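Long-range contact in hypothetical protein TT0907 (Thermus thermophilus, PDB 1WDI), which probably transfers and isomerizes the ribose moiety of S-adenosylmethionine onto preQ1-modified tRNA, giving epoxyqueuosine in the queuosine pathway: residues A[229-235]-A[262-267]. Numbering follows the deposited sequence.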
ATOM      1  N   HIS A 229       4.793   1.746  11.681  1.00 67.11           N
ATOM      2  CA  HIS A 229       5.609   1.747  10.473  1.00 65.17           C
ATOM      3  C   HIS A 229       5.342   3.008   9.651  1.00 62.24           C
ATOM      4  O   HIS A 229       4.274   3.151   9.056  1.00 62.40           O
ATOM      5  CB  HIS A 229       5.292   0.511   9.627  1.00 67.51           C
ATOM      6  CG  HIS A 229       5.335  -0.777  10.393  1.00 70.53           C
ATOM      7  ND1 HIS A 229       6.458  -1.207  11.068  1.00 71.57           N
ATOM      8  CD2 HIS A 229       4.395  -1.733  10.582  1.00 71.03           C
ATOM      9  CE1 HIS A 229       6.207  -2.371  11.641  1.00 71.59           C
ATOM     10  NE2 HIS A 229       4.961  -2.712  11.361  1.00 71.93           N
ATOM     11  N   ALA A 230       6.312   3.917   9.625  1.00 58.41           N
ATOM     12  CA  ALA A 230       6.177   5.162   8.875  1.00 54.86           C
ATOM     13  C   ALA A 230       5.899   4.869   7.404  1.00 51.95           C
ATOM     14  O   ALA A 230       6.425   3.909   6.843  1.00 52.46           O
ATOM     15  CB  ALA A 230       7.444   5.998   9.013  1.00 54.68           C
ATOM     16  N   GLU A 231       5.070   5.700   6.783  1.00 47.32           N
ATOM     17  CA  GLU A 231       4.719   5.522   5.381  1.00 42.96           C
ATOM     18  C   GLU A 231       5.052   6.766   4.561  1.00 39.29           C
ATOM     19  O   GLU A 231       4.375   7.787   4.669  1.00 36.02           O
ATOM     20  CB  GLU A 231       3.223   5.207   5.252  1.00 44.17           C
ATOM     21  CG  GLU A 231       2.721   5.050   3.819  1.00 44.04           C
ATOM     22  CD  GLU A 231       1.216   4.820   3.744  1.00 46.02           C
ATOM     23  OE1 GLU A 231       0.722   3.887   4.414  1.00 45.68           O
ATOM     24  OE2 GLU A 231       0.528   5.569   3.013  1.00 43.09           O
ATOM     25  N   PRO A 232       6.116   6.700   3.746  1.00 37.06           N
ATOM     26  CA  PRO A 232       6.517   7.834   2.910  1.00 34.67           C
ATOM     27  C   PRO A 232       5.702   7.789   1.619  1.00 31.77           C
ATOM     28  O   PRO A 232       5.599   6.743   0.986  1.00 32.93           O
ATOM     29  CB  PRO A 232       8.004   7.581   2.685  1.00 35.47           C
ATOM     30  CG  PRO A 232       8.061   6.085   2.592  1.00 38.08           C
ATOM     31  CD  PRO A 232       7.138   5.634   3.716  1.00 38.10           C
ATOM     32  N   TYR A 233       5.124   8.920   1.229  1.00 28.32           N
ATOM     33  CA  TYR A 233       4.297   8.962   0.027  1.00 26.48           C
ATOM     34  C   TYR A 233       4.408  10.294  -0.698  1.00 27.06           C
ATOM     35  O   TYR A 233       4.969  11.257  -0.182  1.00 24.85           O
ATOM     36  CB  TYR A 233       2.830   8.741   0.413  1.00 24.94           C
ATOM     37  CG  TYR A 233       2.313   9.828   1.331  1.00 22.83           C
ATOM     38  CD1 TYR A 233       1.888  11.059   0.823  1.00 23.58           C
ATOM     39  CD2 TYR A 233       2.315   9.653   2.715  1.00 22.64           C
ATOM     40  CE1 TYR A 233       1.483  12.092   1.672  1.00 23.08           C
ATOM     41  CE2 TYR A 233       1.914  10.671   3.571  1.00 21.41           C
ATOM     42  CZ  TYR A 233       1.499  11.889   3.045  1.00 23.68           C
ATOM     43  OH  TYR A 233       1.099  12.897   3.895  1.00 21.76           O
ATOM     44  N   ALA A 234       3.844  10.341  -1.897  1.00 26.31           N
ATOM     45  CA  ALA A 234       3.846  11.561  -2.685  1.00 26.94           C
ATOM     46  C   ALA A 234       2.496  11.679  -3.366  1.00 25.18           C
ATOM     47  O   ALA A 234       2.000  10.717  -3.948  1.00 25.83           O
ATOM     48  CB  ALA A 234       4.967  11.532  -3.725  1.00 26.36           C
ATOM     49  N   ILE A 235       1.891  12.854  -3.267  1.00 25.54           N
ATOM     50  CA  ILE A 235       0.606  13.088  -3.899  1.00 24.81           C
ATOM     51  C   ILE A 235       0.776  14.072  -5.050  1.00 25.49           C
ATOM     52  O   ILE A 235       1.113  15.236  -4.839  1.00 25.19           O
ATOM     53  CB  ILE A 235      -0.416  13.660  -2.906  1.00 25.47           C
ATOM     54  CG1 ILE A 235      -0.619  12.682  -1.744  1.00 25.75           C
ATOM     55  CG2 ILE A 235      -1.730  13.933  -3.629  1.00 25.59           C
ATOM     56  CD1 ILE A 235      -1.628  13.143  -0.739  1.00 27.46           C
ATOM     57  N   ARG A 262      -4.449   6.345   4.576  1.00 19.15           N
ATOM     58  CA  ARG A 262      -3.431   6.958   5.431  1.00 22.99           C
ATOM     59  C   ARG A 262      -2.740   8.150   4.773  1.00 22.46           C
ATOM     60  O   ARG A 262      -2.478   9.158   5.425  1.00 22.83           O
ATOM     61  CB  ARG A 262      -2.386   5.908   5.830  1.00 23.99           C
ATOM     62  CG  ARG A 262      -2.944   4.754   6.662  1.00 27.80           C
ATOM     63  CD  ARG A 262      -1.919   3.637   6.813  1.00 31.34           C
ATOM     64  NE  ARG A 262      -0.686   4.115   7.427  1.00 39.95           N
ATOM     65  CZ  ARG A 262       0.393   3.365   7.630  1.00 42.22           C
ATOM     66  NH1 ARG A 262       0.396   2.090   7.266  1.00 45.02           N
ATOM     67  NH2 ARG A 262       1.470   3.893   8.198  1.00 44.07           N
ATOM     68  N   ALA A 263      -2.446   8.037   3.482  1.00 21.48           N
ATOM     69  CA  ALA A 263      -1.786   9.126   2.779  1.00 20.10           C
ATOM     70  C   ALA A 263      -2.702  10.342   2.657  1.00 20.33           C
ATOM     71  O   ALA A 263      -2.301  11.454   3.003  1.00 20.51           O
ATOM     72  CB  ALA A 263      -1.321   8.664   1.401  1.00 19.10           C
ATOM     73  N   LEU A 264      -3.932  10.139   2.184  1.00 18.67           N
ATOM     74  CA  LEU A 264      -4.875  11.251   2.033  1.00 17.15           C
ATOM     75  C   LEU A 264      -5.186  11.950   3.360  1.00 18.56           C
ATOM     76  O   LEU A 264      -5.156  13.181   3.444  1.00 18.66           O
ATOM     77  CB  LEU A 264      -6.183  10.774   1.389  1.00 15.61           C
ATOM     78  CG  LEU A 264      -6.114  10.307  -0.073  1.00 16.58           C
ATOM     79  CD1 LEU A 264      -7.492   9.800  -0.526  1.00 15.45           C
ATOM     80  CD2 LEU A 264      -5.665  11.476  -0.958  1.00 17.13           C
ATOM     81  N   GLU A 265      -5.491  11.177   4.398  1.00 16.45           N
ATOM     82  CA  GLU A 265      -5.808  11.774   5.693  1.00 17.86           C
ATOM     83  C   GLU A 265      -4.602  12.502   6.302  1.00 17.56           C
ATOM     84  O   GLU A 265      -4.755  13.536   6.939  1.00 18.94           O
ATOM     85  CB  GLU A 265      -6.333  10.702   6.658  1.00 18.45           C
ATOM     86  CG  GLU A 265      -7.690  10.085   6.259  1.00 16.97           C
ATOM     87  CD  GLU A 265      -8.846  11.084   6.262  1.00 19.56           C
ATOM     88  OE1 GLU A 265      -8.873  11.971   7.140  1.00 20.78           O
ATOM     89  OE2 GLU A 265      -9.748  10.975   5.403  1.00 19.74           O
ATOM     90  N   SER A 266      -3.406  11.969   6.092  1.00 19.43           N
ATOM     91  CA  SER A 266      -2.195  12.597   6.615  1.00 22.79           C
ATOM     92  C   SER A 266      -1.847  13.889   5.868  1.00 22.83           C
ATOM     93  O   SER A 266      -1.243  14.802   6.435  1.00 22.13           O
ATOM     94  CB  SER A 266      -1.017  11.633   6.514  1.00 24.41           C
ATOM     95  OG  SER A 266       0.199  12.307   6.806  1.00 32.87           O
ATOM     96  N   ALA A 267      -2.238  13.959   4.600  1.00 21.82           N
ATOM     97  CA  ALA A 267      -1.954  15.121   3.759  1.00 21.25           C
ATOM     98  C   ALA A 267      -2.990  16.231   3.876  1.00 21.37           C
ATOM     99  O   ALA A 267      -2.846  17.283   3.259  1.00 23.07           O
ATOM    100  CB  ALA A 267      -1.838  14.685   2.304  1.00 20.19           C
TER
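Just ahead of strand 231-235, the backbone carbonyl of His229 accepts a hydrogen bond from Arg262, NH2 to O 3.0 Å, at the edge of the guanidinium, near its plane. Glu231, extended in both chi1 and chi2, reaches over one face of that same group: its OE1 lies 3.3 Å from NE of Arg262, a salt bridge of charge alone, since no N-H points at the oxygen. The long arginine can thus meet carbonyl and carboxylate together, and its charge offsets that of the buried glutamate. Strand alternation points Glu231, and after it Tyr233 and Ile235, at the helix. In this QueA-family protein, strand 231-235 runs between antiparallel neighbours 203-211 and 277-281, and helix 258-266 packs across one face of the sheet, its 262-266 part crossing the strand at 73° with 9.4 Å between the two axes. Tyr233 meets it where Ala263 is small enough to let the ring close in; the methyl CB sits 4.0 Å from the ring centroid, a CH-pi contact, while the polar tip, OH, hydrogen-bonds Ser266 OG at 3.1 Å. Ile235, branched and apolar, brings CD1 to 3.4 Å from Ala267 CB, and Val274 touches both residues.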